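Local coordinates for protein endonuclease PI-MtuI (Mycobacterium tuberculosis, PDB 2IMZ) that probably excises itself from a RecA precursor and joins the flanking segments, as the splicing domain of an intein, at residues F49-R54 and A146-L151. The protein carries 1 engineered substitution. Sequence-based numbering, arbitrary orientation.
Sequences FDQGTR and ARTFDL
F49 and D150 pair antiparallel in the curved beta scaffold of the intein (Hint) fold, F49 N and D150 O bonding at 3.0 Å with a return bond from D150 N to F49 O. Between the pairs D50/F149 and T53/R147 two residues, Q51 and G52, face the one residue T148, a beta bulge just before segment 49-54 turns its corner at T53. Q51 N donates to T148 O (2.9 Å), and G52 O takes two bonds from T148, one from N and one from OG1, the latter 2.8 Å long. A chi1 of 62° sets that hydroxyl between the backbone N and carbonyl carbon of T148, where it can share G52 O with T148 N. Beyond the corner R54 and A146 exchange backbone bonds, N to O in both directions.

The extended R54 side chain runs back over the bulge, crossing that of T148 at about a right angle. Its CB touches T148 CG2, then CG and CD pass T148 OG1, CD at 3.5 Å. NE donates to Q51 O at 3.0 Å, with that oxygen at the guanidinium edge; NH2 adds a weak bond to the same atom. At the tip, NH1 forms a salt bridge to D72 of the second subunit, and D150 likewise reaches K74 there.

On the other face F149 and D50 lie side by side, ring CE2 3.8 Å from OD2. The rim atom CZ of F149 meets a face of the R147 guanidinium, whose CZ lies in the ring plane; E4 holds R147 NH2. D50 OD1 closes an Asx turn with G52 N (3.2 Å) and accepts from a water that also donates to T148 O.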
ATOM      1  N   PHE A  49     -11.168   0.271  -4.255  1.00 16.04           N
ATOM      2  CA  PHE A  49     -10.647   0.451  -5.605  1.00 16.68           C
ATOM      3  C   PHE A  49     -10.922  -0.704  -6.562  1.00 16.43           C
ATOM      4  O   PHE A  49     -10.651  -1.865  -6.248  1.00 15.22           O
ATOM      5  CB  PHE A  49      -9.137   0.704  -5.563  1.00 18.25           C
ATOM      6  CG  PHE A  49      -8.729   1.781  -4.600  1.00 19.73           C
ATOM      7  CD1 PHE A  49      -8.526   1.488  -3.255  1.00 21.91           C
ATOM      8  CD2 PHE A  49      -8.579   3.095  -5.032  1.00 21.64           C
ATOM      9  CE1 PHE A  49      -8.178   2.493  -2.349  1.00 22.48           C
ATOM     10  CE2 PHE A  49      -8.233   4.108  -4.135  1.00 21.95           C
ATOM     11  CZ  PHE A  49      -8.033   3.802  -2.790  1.00 22.57           C
ATOM     12  N   ASP A  50     -11.485  -0.376  -7.721  1.00 17.86           N
ATOM     13  CA  ASP A  50     -11.748  -1.362  -8.766  1.00 19.41           C
ATOM     14  C   ASP A  50     -10.560  -1.137  -9.694  1.00 20.01           C
ATOM     15  O   ASP A  50     -10.508  -0.140 -10.412  1.00 19.94           O
ATOM     16  CB  ASP A  50     -13.054  -1.052  -9.499  1.00 20.77           C
ATOM     17  CG  ASP A  50     -13.387  -2.086 -10.560  1.00 21.91           C
ATOM     18  OD1 ASP A  50     -12.470  -2.504 -11.299  1.00 22.95           O
ATOM     19  OD2 ASP A  50     -14.568  -2.477 -10.665  1.00 25.12           O
ATOM     20  N   GLN A  51      -9.609  -2.064  -9.670  1.00 21.00           N
ATOM     21  CA  GLN A  51      -8.384  -1.941 -10.447  1.00 21.70           C
ATOM     22  C   GLN A  51      -8.380  -2.485 -11.870  1.00 21.85           C
ATOM     23  O   GLN A  51      -7.338  -2.482 -12.529  1.00 22.86           O
ATOM     24  CB  GLN A  51      -7.238  -2.577  -9.657  1.00 21.82           C
ATOM     25  CG  GLN A  51      -7.151  -2.103  -8.211  1.00 21.04           C
ATOM     26  CD  GLN A  51      -6.763  -0.641  -8.087  1.00 21.63           C
ATOM     27  OE1 GLN A  51      -5.761  -0.305  -7.453  1.00 25.28           O
ATOM     28  NE2 GLN A  51      -7.555   0.236  -8.687  1.00 21.72           N
ATOM     29  N   GLY A  52      -9.531  -2.950 -12.345  1.00 22.32           N
ATOM     30  CA  GLY A  52      -9.607  -3.479 -13.695  1.00 24.15           C
ATOM     31  C   GLY A  52      -8.990  -4.857 -13.847  1.00 24.92           C
ATOM     32  O   GLY A  52      -8.546  -5.462 -12.870  1.00 25.42           O
ATOM     33  N   THR A  53      -8.953  -5.355 -15.080  1.00 25.59           N
ATOM     34  CA  THR A  53      -8.393  -6.671 -15.353  1.00 24.50           C
ATOM     35  C   THR A  53      -6.875  -6.636 -15.450  1.00 24.45           C
ATOM     36  O   THR A  53      -6.303  -5.817 -16.174  1.00 23.43           O
ATOM     37  CB  THR A  53      -8.962  -7.254 -16.657  1.00 24.89           C
ATOM     38  OG1 THR A  53     -10.383  -7.378 -16.539  1.00 25.73           O
ATOM     39  CG2 THR A  53      -8.363  -8.625 -16.932  1.00 26.24           C
ATOM     40  N   ARG A  54      -6.228  -7.534 -14.715  1.00 22.09           N
ATOM     41  CA  ARG A  54      -4.774  -7.622 -14.697  1.00 22.80           C
ATOM     42  C   ARG A  54      -4.340  -9.079 -14.606  1.00 20.92           C
ATOM     43  O   ARG A  54      -5.163  -9.968 -14.394  1.00 21.70           O
ATOM     44  CB  ARG A  54      -4.213  -6.861 -13.492  1.00 22.06           C
ATOM     45  CG  ARG A  54      -4.714  -5.436 -13.367  1.00 22.19           C
ATOM     46  CD  ARG A  54      -3.997  -4.692 -12.257  1.00 22.98           C
ATOM     47  NE  ARG A  54      -4.520  -3.339 -12.099  1.00 24.56           N
ATOM     48  CZ  ARG A  54      -3.831  -2.323 -11.592  1.00 25.50           C
ATOM     49  NH1 ARG A  54      -2.578  -2.501 -11.195  1.00 26.77           N
ATOM     50  NH2 ARG A  54      -4.394  -1.128 -11.482  1.00 27.16           N
ATOM     51  N   ALA A 146      -7.753 -11.701 -14.655  1.00 21.45           N
ATOM     52  CA  ALA A 146      -8.874 -11.585 -13.733  1.00 21.26           C
ATOM     53  C   ALA A 146      -9.105 -10.141 -13.324  1.00 19.91           C
ATOM     54  O   ALA A 146      -8.174  -9.336 -13.310  1.00 20.84           O
ATOM     55  CB  ALA A 146      -8.607 -12.430 -12.489  1.00 21.05           C
ATOM     56  N   ARG A 147     -10.351  -9.812 -13.002  1.00 19.59           N
ATOM     57  CA  ARG A 147     -10.659  -8.466 -12.540  1.00 20.44           C
ATOM     58  C   ARG A 147      -9.982  -8.391 -11.184  1.00 19.32           C
ATOM     59  O   ARG A 147      -9.988  -9.372 -10.436  1.00 18.86           O
ATOM     60  CB  ARG A 147     -12.164  -8.270 -12.365  1.00 22.93           C
ATOM     61  CG  ARG A 147     -12.972  -8.395 -13.640  1.00 25.84           C
ATOM     62  CD  ARG A 147     -14.307  -7.708 -13.461  1.00 29.34           C
ATOM     63  NE  ARG A 147     -15.046  -8.236 -12.319  1.00 33.92           N
ATOM     64  CZ  ARG A 147     -16.074  -7.618 -11.747  1.00 34.67           C
ATOM     65  NH1 ARG A 147     -16.485  -6.446 -12.209  1.00 35.34           N
ATOM     66  NH2 ARG A 147     -16.693  -8.173 -10.715  1.00 36.13           N
ATOM     67  N   THR A 148      -9.401  -7.242 -10.864  1.00 17.43           N
ATOM     68  CA  THR A 148      -8.709  -7.089  -9.593  1.00 16.54           C
ATOM     69  C   THR A 148      -9.215  -5.900  -8.792  1.00 17.09           C
ATOM     70  O   THR A 148      -9.841  -4.984  -9.337  1.00 16.35           O
ATOM     71  CB  THR A 148      -7.187  -6.965  -9.813  1.00 15.69           C
ATOM     72  OG1 THR A 148      -6.904  -5.801 -10.598  1.00 16.44           O
ATOM     73  CG2 THR A 148      -6.663  -8.197 -10.536  1.00 13.95           C
ATOM     74  N   PHE A 149      -8.939  -5.925  -7.492  1.00 15.79           N
ATOM     75  CA  PHE A 149      -9.400  -4.886  -6.585  1.00 14.86           C
ATOM     76  C   PHE A 149      -8.398  -4.604  -5.480  1.00 14.26           C
ATOM     77  O   PHE A 149      -7.430  -5.342  -5.294  1.00 13.69           O
ATOM     78  CB  PHE A 149     -10.727  -5.307  -5.947  1.00 15.92           C
ATOM     79  CG  PHE A 149     -11.752  -5.769  -6.939  1.00 16.58           C
ATOM     80  CD1 PHE A 149     -11.702  -7.056  -7.465  1.00 16.79           C
ATOM     81  CD2 PHE A 149     -12.739  -4.900  -7.388  1.00 16.23           C
ATOM     82  CE1 PHE A 149     -12.616  -7.473  -8.428  1.00 18.70           C
ATOM     83  CE2 PHE A 149     -13.657  -5.303  -8.349  1.00 16.20           C
ATOM     84  CZ  PHE A 149     -13.597  -6.594  -8.873  1.00 17.25           C
ATOM     85  N   ASP A 150      -8.661  -3.542  -4.728  1.00 14.33           N
ATOM     86  CA  ASP A 150      -7.796  -3.144  -3.630  1.00 16.64           C
ATOM     87  C   ASP A 150      -8.649  -2.455  -2.564  1.00 15.74           C
ATOM     88  O   ASP A 150      -9.723  -1.935  -2.864  1.00 13.74           O
ATOM     89  CB  ASP A 150      -6.715  -2.194  -4.154  1.00 22.68           C
ATOM     90  CG  ASP A 150      -5.480  -2.171  -3.282  1.00 28.18           C
ATOM     91  OD1 ASP A 150      -4.982  -3.260  -2.922  1.00 31.46           O
ATOM     92  OD2 ASP A 150      -4.993  -1.060  -2.974  1.00 33.07           O
ATOM     93  N   LEU A 151      -8.172  -2.468  -1.324  1.00 14.31           N
ATOM     94  CA  LEU A 151      -8.890  -1.842  -0.215  1.00 14.21           C
ATOM     95  C   LEU A 151      -7.928  -1.065   0.670  1.00 15.42           C
ATOM     96  O   LEU A 151      -6.769  -1.449   0.811  1.00 17.92           O
ATOM     97  CB  LEU A 151      -9.573  -2.908   0.648  1.00 12.43           C
ATOM     98  CG  LEU A 151     -10.614  -3.830   0.009  1.00 15.29           C
ATOM     99  CD1 LEU A 151     -10.971  -4.958   0.980  1.00 14.62           C
ATOM    100  CD2 LEU A 151     -11.854  -3.020  -0.362  1.00 13.45           C
TER
HETATM  101  O   HOH W   1     -11.934  -4.980 -11.832  1.00 27.73           O
HETATM  102  O   HOH W   2     -15.032  -4.296 -13.046  1.00 45.98           O